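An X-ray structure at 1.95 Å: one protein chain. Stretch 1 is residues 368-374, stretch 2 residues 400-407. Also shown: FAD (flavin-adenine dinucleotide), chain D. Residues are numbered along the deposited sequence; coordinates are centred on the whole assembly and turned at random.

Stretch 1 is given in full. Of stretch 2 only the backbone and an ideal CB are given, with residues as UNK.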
ATOM      1  N   TRP A 368      -0.110   7.666   8.313  1.00 26.52           N
ATOM      2  CA  TRP A 368      -0.716   6.360   8.083  1.00 26.33           C
ATOM      3  C   TRP A 368       0.203   5.237   8.549  1.00 26.10           C
ATOM      4  O   TRP A 368       1.424   5.340   8.440  1.00 26.57           O
ATOM      5  CB  TRP A 368      -0.940   6.161   6.595  1.00 26.39           C
ATOM      6  CG  TRP A 368      -1.909   7.058   5.938  1.00 26.37           C
ATOM      7  CD1 TRP A 368      -1.624   8.101   5.110  1.00 26.15           C
ATOM      8  CD2 TRP A 368      -3.338   6.970   5.995  1.00 26.04           C
ATOM      9  NE1 TRP A 368      -2.781   8.666   4.650  1.00 25.70           N
ATOM     10  CE2 TRP A 368      -3.849   7.991   5.178  1.00 25.71           C
ATOM     11  CE3 TRP A 368      -4.231   6.118   6.655  1.00 25.96           C
ATOM     12  CZ2 TRP A 368      -5.221   8.189   4.998  1.00 25.94           C
ATOM     13  CZ3 TRP A 368      -5.598   6.320   6.480  1.00 26.26           C
ATOM     14  CH2 TRP A 368      -6.076   7.348   5.659  1.00 25.60           C
ATOM     15  N   TYR A 369      -0.392   4.160   9.055  1.00 25.82           N
ATOM     16  CA  TYR A 369       0.313   2.895   9.236  1.00 25.32           C
ATOM     17  C   TYR A 369       0.440   2.332   7.833  1.00 25.44           C
ATOM     18  O   TYR A 369      -0.560   1.958   7.186  1.00 25.02           O
ATOM     19  CB  TYR A 369      -0.465   1.945  10.130  1.00 25.29           C
ATOM     20  CG  TYR A 369       0.135   0.570  10.259  1.00 24.44           C
ATOM     21  CD1 TYR A 369       1.029   0.264  11.283  1.00 24.03           C
ATOM     22  CD2 TYR A 369      -0.209  -0.447   9.367  1.00 24.97           C
ATOM     23  CE1 TYR A 369       1.560  -1.029  11.415  1.00 24.37           C
ATOM     24  CE2 TYR A 369       0.322  -1.725   9.488  1.00 23.81           C
ATOM     25  CZ  TYR A 369       1.205  -2.002  10.501  1.00 24.21           C
ATOM     26  OH  TYR A 369       1.718  -3.269  10.604  1.00 26.43           O
ATOM     27  N   TYR A 370       1.677   2.296   7.362  1.00 25.07           N
ATOM     28  CA  TYR A 370       1.942   2.133   5.955  1.00 24.92           C
ATOM     29  C   TYR A 370       2.978   1.053   5.739  1.00 25.00           C
ATOM     30  O   TYR A 370       3.888   0.865   6.556  1.00 24.45           O
ATOM     31  CB  TYR A 370       2.445   3.457   5.377  1.00 24.85           C
ATOM     32  CG  TYR A 370       2.256   3.582   3.880  1.00 24.21           C
ATOM     33  CD1 TYR A 370       0.988   3.705   3.336  1.00 23.16           C
ATOM     34  CD2 TYR A 370       3.343   3.585   3.018  1.00 24.42           C
ATOM     35  CE1 TYR A 370       0.802   3.815   1.967  1.00 24.49           C
ATOM     36  CE2 TYR A 370       3.166   3.700   1.638  1.00 25.01           C
ATOM     37  CZ  TYR A 370       1.884   3.818   1.125  1.00 23.09           C
ATOM     38  OH  TYR A 370       1.686   3.936  -0.214  1.00 23.60           O
ATOM     39  N   PHE A 371       2.811   0.358   4.624  1.00 24.99           N
ATOM     40  CA  PHE A 371       3.744  -0.643   4.133  1.00 24.67           C
ATOM     41  C   PHE A 371       4.361  -1.535   5.200  1.00 24.86           C
ATOM     42  O   PHE A 371       5.565  -1.464   5.434  1.00 24.29           O
ATOM     43  CB  PHE A 371       4.847   0.030   3.290  1.00 24.83           C
ATOM     44  CG  PHE A 371       5.793  -0.953   2.623  1.00 24.32           C
ATOM     45  CD1 PHE A 371       5.323  -2.152   2.075  1.00 24.76           C
ATOM     46  CD2 PHE A 371       7.145  -0.683   2.551  1.00 25.45           C
ATOM     47  CE1 PHE A 371       6.181  -3.048   1.440  1.00 24.54           C
ATOM     48  CE2 PHE A 371       8.027  -1.590   1.940  1.00 24.78           C
ATOM     49  CZ  PHE A 371       7.535  -2.774   1.376  1.00 25.37           C
ATOM     50  N   PRO A 372       3.543  -2.393   5.843  1.00 24.97           N
ATOM     51  CA  PRO A 372       4.178  -3.369   6.717  1.00 25.30           C
ATOM     52  C   PRO A 372       5.040  -4.305   5.892  1.00 25.26           C
ATOM     53  O   PRO A 372       4.633  -4.757   4.818  1.00 25.01           O
ATOM     54  CB  PRO A 372       2.995  -4.135   7.330  1.00 25.18           C
ATOM     55  CG  PRO A 372       1.866  -3.942   6.331  1.00 24.95           C
ATOM     56  CD  PRO A 372       2.076  -2.543   5.817  1.00 25.02           C
ATOM     57  N   HIS A 373       6.228  -4.588   6.393  1.00 25.54           N
ATOM     58  CA  HIS A 373       7.145  -5.487   5.723  1.00 25.51           C
ATOM     59  C   HIS A 373       8.183  -5.994   6.728  1.00 25.79           C
ATOM     60  O   HIS A 373       8.161  -5.606   7.901  1.00 25.61           O
ATOM     61  CB  HIS A 373       7.809  -4.783   4.540  1.00 25.18           C
ATOM     62  CG  HIS A 373       8.657  -3.613   4.915  1.00 24.88           C
ATOM     63  ND1 HIS A 373       8.126  -2.384   5.259  1.00 25.43           N
ATOM     64  CD2 HIS A 373      10.000  -3.464   4.950  1.00 23.48           C
ATOM     65  CE1 HIS A 373       9.107  -1.538   5.509  1.00 24.01           C
ATOM     66  NE2 HIS A 373      10.254  -2.166   5.332  1.00 23.65           N
ATOM     67  N   VAL A 374       9.081  -6.853   6.259  1.00 26.16           N
ATOM     68  CA  VAL A 374      10.203  -7.324   7.089  1.00 26.64           C
ATOM     69  C   VAL A 374      11.540  -6.971   6.424  1.00 26.82           C
ATOM     70  O   VAL A 374      11.591  -6.596   5.242  1.00 27.26           O
ATOM     71  CB  VAL A 374      10.108  -8.829   7.449  1.00 26.27           C
ATOM     72  CG1 VAL A 374       8.858  -9.093   8.310  1.00 25.72           C
ATOM     73  CG2 VAL A 374      10.123  -9.721   6.191  1.00 26.69           C
ATOM     74  N   UNK A 400      -3.844  -9.332   3.972  1.00 25.35           N
ATOM     75  CA  UNK A 400      -3.572  -7.897   4.026  1.00 25.13           C
ATOM     76  C   UNK A 400      -2.171  -7.548   3.570  1.00 24.65           C
ATOM     77  O   UNK A 400      -1.468  -8.368   2.979  1.00 24.00           O
ATOM     78  CB  UNK A 400      -3.787  -7.376   5.449  1.00 25.13           C
ATOM     79  N   UNK A 401      -1.754  -6.321   3.850  1.00 24.98           N
ATOM     80  CA  UNK A 401      -0.532  -5.785   3.251  1.00 24.49           C
ATOM     81  C   UNK A 401       0.720  -6.618   3.563  1.00 24.70           C
ATOM     82  O   UNK A 401       1.496  -6.893   2.659  1.00 23.78           O
ATOM     83  CB  UNK A 401      -0.318  -4.349   3.734  1.00 24.49           C
ATOM     84  N   UNK A 402       0.883  -7.052   4.814  1.00 24.32           N
ATOM     85  CA  UNK A 402       2.087  -7.789   5.226  1.00 24.66           C
ATOM     86  C   UNK A 402       2.357  -9.039   4.376  1.00 24.20           C
ATOM     87  O   UNK A 402       3.510  -9.333   4.119  1.00 24.33           O
ATOM     88  CB  UNK A 402       1.959  -8.197   6.695  1.00 24.66           C
ATOM     89  N   UNK A 403       1.306  -9.717   3.899  1.00 24.33           N
ATOM     90  CA  UNK A 403       1.443 -10.998   3.157  1.00 24.86           C
ATOM     91  C   UNK A 403       1.649 -10.853   1.644  1.00 24.94           C
ATOM     92  O   UNK A 403       1.918 -11.842   0.939  1.00 23.68           O
ATOM     93  CB  UNK A 403       0.195 -11.851   3.392  1.00 24.86           C
ATOM     94  N   UNK A 404       1.508  -9.625   1.160  1.00 25.17           N
ATOM     95  CA  UNK A 404       1.592  -9.321  -0.260  1.00 25.65           C
ATOM     96  C   UNK A 404       2.426  -8.051  -0.436  1.00 25.64           C
ATOM     97  O   UNK A 404       3.654  -8.105  -0.456  1.00 26.13           O
ATOM     98  CB  UNK A 404       0.200  -9.157  -0.872  1.00 25.65           C
ATOM     99  N   UNK A 405       1.756  -6.912  -0.546  1.00 25.41           N
ATOM    100  CA  UNK A 405       2.437  -5.636  -0.664  1.00 25.49           C
ATOM    101  C   UNK A 405       1.447  -4.555  -0.296  1.00 25.66           C
ATOM    102  O   UNK A 405       0.236  -4.771  -0.390  1.00 25.41           O
ATOM    103  CB  UNK A 405       3.001  -5.422  -2.070  1.00 25.49           C
ATOM    104  N   UNK A 406       1.962  -3.405   0.128  1.00 25.75           N
ATOM    105  CA  UNK A 406       1.141  -2.272   0.505  1.00 25.94           C
ATOM    106  C   UNK A 406       0.488  -1.530  -0.654  1.00 26.12           C
ATOM    107  O   UNK A 406       0.595  -0.312  -0.721  1.00 27.01           O
ATOM    108  CB  UNK A 406       1.995  -1.287   1.306  1.00 25.94           C
ATOM    109  N   UNK A 407      -0.186  -2.243  -1.562  1.00 26.22           N
ATOM    110  CA  UNK A 407      -1.072  -1.596  -2.559  1.00 26.13           C
ATOM    111  C   UNK A 407      -2.399  -2.328  -2.689  1.00 25.35           C
ATOM    112  O   UNK A 407      -2.518  -3.476  -2.250  1.00 24.18           O
ATOM    113  CB  UNK A 407      -0.387  -1.537  -3.926  1.00 26.13           C
TER
HETATM  114  PA  FAD D 500      -5.965  -0.846   4.988  1.00 19.59           P
HETATM  115  O1A FAD D 500      -6.265  -0.096   3.723  1.00 19.96           O
HETATM  116  O2A FAD D 500      -5.043  -0.167   5.980  1.00 19.83           O
HETATM  117  O5B FAD D 500      -7.341  -1.112   5.761  1.00 20.92           O
HETATM  118  C5B FAD D 500      -7.282  -1.858   6.955  1.00 23.05           C
HETATM  119  C4B FAD D 500      -8.619  -1.806   7.665  1.00 23.62           C
HETATM  120  O4B FAD D 500      -8.542  -2.593   8.837  1.00 24.57           O
HETATM  121  C3B FAD D 500      -9.004  -0.378   8.057  1.00 23.93           C
HETATM  122  O3B FAD D 500     -10.294  -0.079   7.575  1.00 23.63           O
HETATM  123  C2B FAD D 500      -8.912  -0.387   9.565  1.00 24.35           C
HETATM  124  O2B FAD D 500      -9.765   0.577  10.183  1.00 24.46           O
HETATM  125  C1B FAD D 500      -9.160  -1.873   9.879  1.00 24.38           C
HETATM  126  N9A FAD D 500      -8.614  -2.215  11.205  1.00 23.97           N
HETATM  127  C8A FAD D 500      -7.330  -2.007  11.664  1.00 24.64           C
HETATM  128  N7A FAD D 500      -7.250  -2.444  12.952  1.00 23.58           N
HETATM  129  C5A FAD D 500      -8.469  -2.929  13.318  1.00 24.46           C
HETATM  130  C6A FAD D 500      -8.970  -3.483  14.514  1.00 23.92           C
HETATM  131  N6A FAD D 500      -8.087  -3.969  15.445  1.00 23.78           N
HETATM  132  N1A FAD D 500     -10.291  -3.916  14.548  1.00 24.67           N
HETATM  133  C2A FAD D 500     -11.132  -3.753  13.456  1.00 25.15           C
HETATM  134  N3A FAD D 500     -10.627  -3.201  12.286  1.00 24.60           N
HETATM  135  C4A FAD D 500      -9.334  -2.779  12.221  1.00 24.25           C
HETATM  136  N1  FAD D 500      -2.303   1.730  -3.296  1.00 25.89           N
HETATM  137  C2  FAD D 500      -2.255   1.537  -4.662  1.00 28.77           C
HETATM  138  O2  FAD D 500      -2.603   0.458  -5.142  1.00 25.85           O
HETATM  139  N3  FAD D 500      -1.789   2.546  -5.481  1.00 29.83           N
HETATM  140  C4  FAD D 500      -1.401   3.755  -4.942  1.00 29.28           C
HETATM  141  O4  FAD D 500      -1.005   4.647  -5.709  1.00 30.85           O
HETATM  142  C4X FAD D 500      -1.462   3.958  -3.560  1.00 27.21           C
HETATM  143  N5  FAD D 500      -1.059   5.149  -2.981  1.00 24.38           N
HETATM  144  C5X FAD D 500      -1.269   5.415  -1.641  1.00 24.27           C
HETATM  145  C6  FAD D 500      -0.986   6.673  -1.115  1.00 23.47           C
HETATM  146  C7  FAD D 500      -1.238   6.937   0.229  1.00 23.93           C
HETATM  147  C7M FAD D 500      -0.937   8.311   0.758  1.00 23.84           C
HETATM  148  C8  FAD D 500      -1.761   5.939   1.047  1.00 23.67           C
HETATM  149  C8M FAD D 500      -2.047   6.171   2.500  1.00 22.83           C
HETATM  150  C9  FAD D 500      -2.035   4.683   0.513  1.00 23.66           C
HETATM  151  C9A FAD D 500      -1.784   4.400  -0.831  1.00 24.16           C
HETATM  152  N10 FAD D 500      -2.033   3.132  -1.387  1.00 23.80           N
HETATM  153  C10 FAD D 500      -1.938   2.934  -2.746  1.00 25.30           C
HETATM  154  C1' FAD D 500      -2.066   1.912  -0.530  1.00 20.63           C
HETATM  155  C2' FAD D 500      -3.481   1.374  -0.356  1.00 19.91           C
HETATM  156  O2' FAD D 500      -4.403   2.400  -0.002  1.00 21.29           O
HETATM  157  C3' FAD D 500      -3.429   0.291   0.710  1.00 20.46           C
HETATM  158  O3' FAD D 500      -2.392  -0.639   0.388  1.00 20.43           O
HETATM  159  C4' FAD D 500      -4.772  -0.410   0.840  1.00 20.53           C
HETATM  160  O4' FAD D 500      -5.747   0.446   1.423  1.00 24.59           O
HETATM  161  C5' FAD D 500      -4.576  -1.679   1.658  1.00 21.46           C
HETATM  162  O5' FAD D 500      -5.816  -2.189   2.059  1.00 20.30           O
HETATM  163  P   FAD D 500      -5.912  -3.155   3.357  1.00 20.53           P
HETATM  164  O1P FAD D 500      -7.356  -3.529   3.632  1.00 20.58           O
HETATM  165  O2P FAD D 500      -5.051  -4.344   3.106  1.00 23.73           O
HETATM  166  O3P FAD D 500      -5.380  -2.292   4.603  1.00 21.28           O

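Position 400 has phi/psi of 79/-166. A positive phi by itself favours glycine, and although the CA-to-CB direction points toward stretch 1, an ideal CB finds nothing of it within 5.5 Å. The residue is Gly400, its CA 4.0 Å from O2P of the FAD.

At position 401 the ideal CB points toward stretch 1 and lies a tight 3.4 Å from CG of Pro372. Beyond it are the backbone N of Phe371, which has no hydrogen bond to the backbone of stretch 2 and is free to donate to a water, and, in a different direction, O3' of the FAD. A side chain with an acceptor at its end would suit: glutamate or glutamine by length, perhaps aspartate. The residue is Glu401. Its OE2 accepts a hydrogen bond from FAD O3' at 2.6 Å and another from water 1 at 2.7 Å; that water in turn accepts from Phe371 N at 2.7 Å, so the carboxylate reaches the strand through a solvent molecule. Its OE1 packs 3.4 Å from Pro372 CD.

Position 402 continues the 3-10 segment, with CA-to-CB sideways and the ideal CB 4.2 Å from Pro372 CB. The proline ring, with CA of His373 beside it, offers an apolar surface, suited to leucine, isoleucine, methionine or perhaps valine. The residue is Ile402. With chi1 t and chi2 p, its CD1 comes 4.1 Å from Pro372 CB and 3.6 Å from His373 CA.

Positions 403 and 404 point away, and the ideal CB of each has nothing of stretch 1 within 5.5 Å, so stretch 1 leaves both open to many types, polar or apolar. They are Met403, whose N bonds to Gly400 O at 3.2 Å, and Ser404, whose OG makes a weak 3.3 Å bond to that same oxygen.

Position 405 also points away, its ideal CB 5.3 Å from Phe371 CE1. A small residue would leave that ring untouched, whereas a long apolar or aromatic one could swing back to it. Phe405 does so with chi1 t: its CE1 meets Phe371 CE1 at 3.5 Å, the rings oblique, with planes at 55° and centroids 5.2 Å apart.

At position 406 the ideal CB would point toward the strand and sit only 3.4 Å from Phe371 CA, which argues for glycine; its phi of -73 would not require one. Gly406 lets the backbones approach to 4.8 Å between its CA and that of Phe371, and its O accepts a weak 3.4 Å bond from water 1.

Position 407 turns sideways, with nothing of stretch 1 near its ideal CB, so stretch 1 does not decide the choice; the position precedes a helix, where asparagine, aspartate, serine or threonine can cap. Asn407 caps a backbone N just past the stretch, while its CB lies 3.1 Å from FAD O2.

Stretch 2 (400-407) GEIMSFGN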
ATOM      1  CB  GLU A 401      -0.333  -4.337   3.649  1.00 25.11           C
ATOM      2  CG  GLU A 401      -1.367  -3.381   3.023  1.00 25.45           C
ATOM      3  CD  GLU A 401      -1.252  -1.957   3.548  1.00 25.43           C
ATOM      4  OE1 GLU A 401      -1.068  -1.797   4.771  1.00 28.10           O
ATOM      5  OE2 GLU A 401      -1.349  -1.004   2.753  1.00 23.33           O
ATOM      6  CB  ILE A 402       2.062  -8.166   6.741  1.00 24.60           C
ATOM      7  CG1 ILE A 402       3.440  -8.652   7.236  1.00 24.86           C
ATOM      8  CG2 ILE A 402       0.983  -9.237   7.011  1.00 24.40           C
ATOM      9  CD1 ILE A 402       4.629  -7.808   6.837  1.00 25.04           C
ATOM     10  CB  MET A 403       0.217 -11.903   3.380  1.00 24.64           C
ATOM     11  CG  MET A 403      -0.056 -12.284   4.828  1.00 25.30           C
ATOM     12  SD  MET A 403       1.387 -12.856   5.772  1.00 27.79           S
ATOM     13  CE  MET A 403       1.887 -14.272   4.790  1.00 22.67           C
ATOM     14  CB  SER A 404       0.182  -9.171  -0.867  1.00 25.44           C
ATOM     15  OG  SER A 404      -0.602  -8.184  -0.189  1.00 26.49           O
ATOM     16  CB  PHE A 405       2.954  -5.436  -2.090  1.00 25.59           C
ATOM     17  CG  PHE A 405       3.655  -4.143  -2.287  1.00 25.07           C
ATOM     18  CD1 PHE A 405       4.953  -3.970  -1.823  1.00 25.34           C
ATOM     19  CD2 PHE A 405       3.013  -3.079  -2.909  1.00 24.48           C
ATOM     20  CE1 PHE A 405       5.606  -2.755  -1.990  1.00 24.72           C
ATOM     21  CE2 PHE A 405       3.655  -1.860  -3.069  1.00 25.02           C
ATOM     22  CZ  PHE A 405       4.957  -1.702  -2.622  1.00 24.87           C
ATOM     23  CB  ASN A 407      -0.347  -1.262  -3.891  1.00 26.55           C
ATOM     24  CG  ASN A 407      -0.493  -2.319  -5.024  1.00 27.29           C
ATOM     25  OD1 ASN A 407      -1.471  -3.062  -5.146  1.00 28.86           O
ATOM     26  ND2 ASN A 407       0.497  -2.306  -5.915  1.00 27.76           N
TER
HETATM   27  O   HOH W   1       0.957   0.311   2.646  1.00 17.62           O
HETATM   28  O   HOH W   2       2.973  -4.588   2.701  1.00 23.97           O
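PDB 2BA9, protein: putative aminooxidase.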